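Local coordinates for protein aspergillopepsin-2 heavy chain (Aspergillus niger var. macrosporus, PDB 1Y43) that cleaves proteins as an acid endopeptidase of the glutamic (G1) family, this heavy chain being the larger part of its beta-sandwich fold, at residues G12-T17 against C101-E106; Y38-E43 against S53-S58. One frame throughout, in Å; residues are numbered along the deposited sequence.

Interaction 1: residues G12-T17 against C101-E106; sequences GIDGDT and CETNAE
The carboxylate of D14 is ringed by four backbone N-H groups of the turn C101-N104. T103 N reaches OD1 on its syn lone pair (2.9 Å from D14 OD1), while N104 N meets OD1 nearly along the C-O bond. OD2 takes E102 N on its own syn lone pair (2.8 Å from D14 OD2, 163° at the hydrogen), and C101 N comes from above the carboxylate plane. Two bonds on each oxygen fix the rotation of the carboxylate. The amide of N104 answers in the other direction. D16 N and T17 N both donate to N104 OD1, tilted out of its plane to the same side, with T17 N 2.8 Å from N104 OD1; at the edge, ND2 donates in the amide plane to T17 OG1 (2.7 Å, 167°). D14 N closes the exchange on N104 O, from above that carbonyl plane. Beside the turns, G12 and E106 form an antiparallel hydrogen-bonded pair, E106 N lying 2.9 Å from G12 O, and I13 and A105 the next, non-hydrogen-bonded pair. The C101-C18 disulfide ties the same turns. Two turns are thus cross-bonded through the D14 and N104 side chains where antiparallel strands 4-13 and 104-114 of the G1 peptidase beta-sandwich give way to turns.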
# COMPACT_ATOMS: atom_id res chain seq x y z
N GLY B 12 0.62 1.02 -5.15
CA GLY B 12 -0.44 1.15 -6.12
C GLY B 12 -0.22 2.22 -7.16
O GLY B 12 0.76 2.98 -7.12
N ILE B 13 -1.11 2.20 -8.16
CA ILE B 13 -1.13 3.16 -9.24
C ILE B 13 -2.46 3.92 -9.14
O ILE B 13 -3.53 3.31 -8.98
CB ILE B 13 -1.05 2.45 -10.62
CG1 ILE B 13 0.31 1.76 -10.76
CG2 ILE B 13 -1.27 3.46 -11.76
CD1 ILE B 13 0.48 0.93 -12.03
N ASP B 14 -2.37 5.25 -9.16
CA ASP B 14 -3.51 6.16 -9.12
C ASP B 14 -4.24 6.27 -7.79
O ASP B 14 -3.80 5.71 -6.78
CB ASP B 14 -4.46 5.87 -10.29
CG ASP B 14 -3.80 6.17 -11.63
OD1 ASP B 14 -2.95 7.08 -11.69
OD2 ASP B 14 -4.12 5.48 -12.62
N GLY B 15 -5.28 7.09 -7.77
CA GLY B 15 -6.04 7.28 -6.55
C GLY B 15 -5.83 8.62 -5.85
O GLY B 15 -6.63 8.98 -4.99
N ASP B 16 -4.77 9.35 -6.19
CA ASP B 16 -4.54 10.65 -5.55
C ASP B 16 -5.05 11.78 -6.44
O ASP B 16 -5.96 12.51 -6.06
CB ASP B 16 -3.06 10.84 -5.20
CG ASP B 16 -2.79 12.13 -4.45
OD1 ASP B 16 -3.74 12.81 -4.02
OD2 ASP B 16 -1.61 12.48 -4.30
N THR B 17 -4.44 11.96 -7.62
CA THR B 17 -4.89 12.99 -8.56
C THR B 17 -5.74 12.37 -9.67
O THR B 17 -6.27 13.07 -10.53
CB THR B 17 -3.72 13.79 -9.17
OG1 THR B 17 -2.84 12.91 -9.86
CG2 THR B 17 -2.95 14.53 -8.09
N CYS B 101 -5.40 6.32 -14.95
CA CYS B 101 -4.87 7.50 -15.65
C CYS B 101 -3.36 7.29 -15.79
O CYS B 101 -2.72 7.87 -16.65
CB CYS B 101 -5.04 8.78 -14.84
SG CYS B 101 -6.69 9.16 -14.22
N GLU B 102 -2.81 6.49 -14.87
CA GLU B 102 -1.38 6.20 -14.79
C GLU B 102 -0.57 7.44 -14.43
O GLU B 102 0.58 7.62 -14.86
CB GLU B 102 -0.88 5.52 -16.08
CG GLU B 102 -1.55 4.18 -16.32
CD GLU B 102 -1.05 3.43 -17.54
OE1 GLU B 102 -0.31 4.01 -18.36
OE2 GLU B 102 -1.39 2.24 -17.65
N THR B 103 -1.16 8.28 -13.57
CA THR B 103 -0.52 9.52 -13.14
C THR B 103 0.04 9.49 -11.72
O THR B 103 0.75 10.40 -11.33
CB THR B 103 -1.46 10.74 -13.31
OG1 THR B 103 -2.68 10.51 -12.60
CG2 THR B 103 -1.78 10.96 -14.80
N ASN B 104 -0.31 8.47 -10.93
CA ASN B 104 0.24 8.38 -9.57
C ASN B 104 0.82 6.98 -9.32
O ASN B 104 0.28 5.98 -9.80
CB ASN B 104 -0.84 8.56 -8.50
CG ASN B 104 -1.73 9.75 -8.72
OD1 ASN B 104 -2.90 9.72 -8.36
ND2 ASN B 104 -1.17 10.84 -9.26
N ALA B 105 1.95 6.93 -8.63
CA ALA B 105 2.60 5.67 -8.23
C ALA B 105 2.85 5.94 -6.75
O ALA B 105 3.39 6.98 -6.40
CB ALA B 105 3.94 5.48 -8.97
N GLU B 106 2.47 5.01 -5.88
CA GLU B 106 2.63 5.26 -4.44
C GLU B 106 2.95 4.06 -3.57
O GLU B 106 2.70 2.92 -3.97
CB GLU B 106 1.37 5.97 -3.91
CG GLU B 106 0.07 5.16 -4.01
CD GLU B 106 -0.77 5.46 -5.26
OE1 GLU B 106 -0.52 6.45 -5.97
OE2 GLU B 106 -1.69 4.67 -5.53
O HOH W 1 -2.19 13.84 -12.22

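Interaction 2: residues Y38-E43 against S53-S58; sequences YDAWYE and SDITIS
Y38 and A40 turn their side chains toward I57 and I55, and the apolar contact between them lies in the beta-sandwich of the G1 peptidases, where the chain passes from strand 50-52 of one sheet to strand 62-69 of another. Segment 53-58 has no regular structure of its own, yet its touching part runs roughly antiparallel to strand 35-45, the two directions being 147° apart.

The pairing begins at Y38, whose CB sits 3.8 Å from I57 CB, with I57 CG2 close to the same carbon. CG of Y38 is anti to its carbonyl carbon (chi1 -62°), and the ring stands oblique to the I57 carbonyl and to S58 CA; Y38 CB touches the I57 side chain, while CG and CD2 approach I57 O. The phenol end serves a different interface: Y38 OH hydrogen-bonds to the backbone of the other protein chain, whose apolar side chains also pack on Y38 and I57.

Two residues on, A40 presents its methyl to both isoleucines. I57 turns CD1 (chi2 -69°) to within 4.1 Å of A40 CB. I55 approaches with its gamma-2 methyl instead, CG2 lying 3.8 Å from A40 CB. V79 of strand 74-81 touches both A40 and I55, which carries the apolar layer into the facing sheet.

No direct hydrogen bond joins the backbones, and two waters bridge them instead. One donates to Y38 O and accepts from I57 N, 2.9 Å away. The second works in the reverse sense, accepting from A40 N and donating to I55 O, with its oxygen 3.1 Å from that carbonyl oxygen.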
# COMPACT_ATOMS: atom_id res chain seq x y z
N TYR B 38 -3.06 -11.17 10.20
CA TYR B 38 -2.42 -10.62 8.99
C TYR B 38 -3.04 -11.25 7.76
O TYR B 38 -3.36 -12.44 7.76
CB TYR B 38 -0.92 -10.97 8.96
CG TYR B 38 -0.09 -10.40 10.09
CD1 TYR B 38 0.37 -9.09 10.06
CD2 TYR B 38 0.24 -11.19 11.20
CE1 TYR B 38 1.13 -8.56 11.09
CE2 TYR B 38 1.01 -10.67 12.26
CZ TYR B 38 1.45 -9.35 12.19
OH TYR B 38 2.21 -8.81 13.21
N ASP B 39 -3.21 -10.47 6.69
CA ASP B 39 -3.75 -11.00 5.45
C ASP B 39 -3.25 -10.21 4.25
O ASP B 39 -2.86 -9.05 4.39
CB ASP B 39 -5.29 -11.06 5.50
CG ASP B 39 -5.97 -9.75 5.11
OD1 ASP B 39 -5.35 -8.67 5.22
OD2 ASP B 39 -7.14 -9.81 4.68
N ALA B 40 -3.21 -10.84 3.09
CA ALA B 40 -2.79 -10.17 1.86
C ALA B 40 -4.04 -10.00 1.01
O ALA B 40 -4.93 -10.85 1.02
CB ALA B 40 -1.73 -11.01 1.14
N TRP B 41 -4.09 -8.92 0.24
CA TRP B 41 -5.27 -8.63 -0.57
C TRP B 41 -4.92 -7.85 -1.84
O TRP B 41 -3.81 -7.33 -1.97
CB TRP B 41 -6.25 -7.79 0.27
CG TRP B 41 -5.62 -6.55 0.89
CD1 TRP B 41 -5.04 -6.47 2.13
CD2 TRP B 41 -5.40 -5.28 0.26
NE1 TRP B 41 -4.47 -5.22 2.30
CE2 TRP B 41 -4.68 -4.47 1.17
CE3 TRP B 41 -5.75 -4.73 -0.99
CZ2 TRP B 41 -4.29 -3.17 0.87
CZ3 TRP B 41 -5.36 -3.43 -1.28
CH2 TRP B 41 -4.63 -2.66 -0.35
N TYR B 42 -5.88 -7.77 -2.76
CA TYR B 42 -5.71 -7.00 -3.99
C TYR B 42 -7.00 -6.24 -4.23
O TYR B 42 -8.06 -6.62 -3.72
CB TYR B 42 -5.41 -7.88 -5.22
CG TYR B 42 -6.51 -8.86 -5.55
CD1 TYR B 42 -7.61 -8.49 -6.33
CD2 TYR B 42 -6.45 -10.17 -5.07
CE1 TYR B 42 -8.62 -9.39 -6.62
CE2 TYR B 42 -7.45 -11.09 -5.35
CZ TYR B 42 -8.53 -10.69 -6.12
OH TYR B 42 -9.53 -11.60 -6.39
N GLU B 43 -6.93 -5.17 -5.01
CA GLU B 43 -8.11 -4.38 -5.31
C GLU B 43 -7.92 -3.49 -6.51
O GLU B 43 -6.86 -2.91 -6.70
CB GLU B 43 -8.49 -3.50 -4.11
CG GLU B 43 -9.66 -2.55 -4.40
CD GLU B 43 -10.26 -1.90 -3.15
OE1 GLU B 43 -9.59 -1.85 -2.09
OE2 GLU B 43 -11.44 -1.48 -3.24
N SER B 53 -6.24 -15.92 -0.39
CA SER B 53 -6.36 -16.98 0.61
C SER B 53 -5.27 -18.05 0.62
O SER B 53 -5.14 -18.81 1.58
CB SER B 53 -7.73 -17.64 0.48
OG SER B 53 -8.75 -16.70 0.76
N ASP B 54 -4.50 -18.13 -0.46
CA ASP B 54 -3.45 -19.13 -0.57
C ASP B 54 -2.04 -18.64 -0.22
O ASP B 54 -1.06 -19.08 -0.82
CB ASP B 54 -3.49 -19.79 -1.96
CG ASP B 54 -3.42 -18.78 -3.11
OD1 ASP B 54 -3.68 -17.56 -2.91
OD2 ASP B 54 -3.11 -19.22 -4.25
N ILE B 55 -1.96 -17.70 0.72
CA ILE B 55 -0.66 -17.18 1.15
C ILE B 55 -0.72 -16.82 2.63
O ILE B 55 -1.65 -16.16 3.10
CB ILE B 55 -0.15 -15.97 0.31
CG1 ILE B 55 1.31 -15.69 0.66
CG2 ILE B 55 -1.02 -14.72 0.56
CD1 ILE B 55 2.05 -14.80 -0.34
N THR B 56 0.28 -17.30 3.36
CA THR B 56 0.40 -17.06 4.79
C THR B 56 1.36 -15.90 5.06
O THR B 56 2.47 -15.87 4.51
CB THR B 56 0.92 -18.33 5.48
OG1 THR B 56 -0.00 -19.39 5.25
CG2 THR B 56 1.09 -18.10 6.97
N ILE B 57 0.91 -14.96 5.88
CA ILE B 57 1.68 -13.78 6.25
C ILE B 57 1.91 -13.82 7.77
O ILE B 57 0.94 -13.97 8.53
CB ILE B 57 0.89 -12.47 5.92
CG1 ILE B 57 0.34 -12.49 4.49
CG2 ILE B 57 1.76 -11.24 6.18
CD1 ILE B 57 1.39 -12.38 3.41
N SER B 58 3.16 -13.70 8.21
CA SER B 58 3.49 -13.70 9.65
C SER B 58 4.36 -12.50 10.02
O SER B 58 5.04 -11.92 9.17
CB SER B 58 4.27 -14.97 10.03
OG SER B 58 3.56 -16.16 9.72
O HOH W 2 -1.91 -14.79 6.53
O HOH W 3 -3.51 -13.69 3.28

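Interactions 1 and 2 lie on opposite sides of the chain's centre, their own centres 23 Å apart and their nearest atoms about 7 Å apart, without touching. Both reach the same mixed sheet, in which strand 22-32 stands between strands 4-13 and 35-45. Along the chain the order is 12-17, 38-43, 53-58, 101-106, so the short-range interaction 2 is nested inside the long loop closed by interaction 1. The first contact joins neighbouring strands of that sheet that are far apart in sequence, and the second brings a connecting segment against it. Both also border the other protein chain, which extends the sheet beside 104-106 and packs on Y38 and I57, so the fold is shared between the two chains.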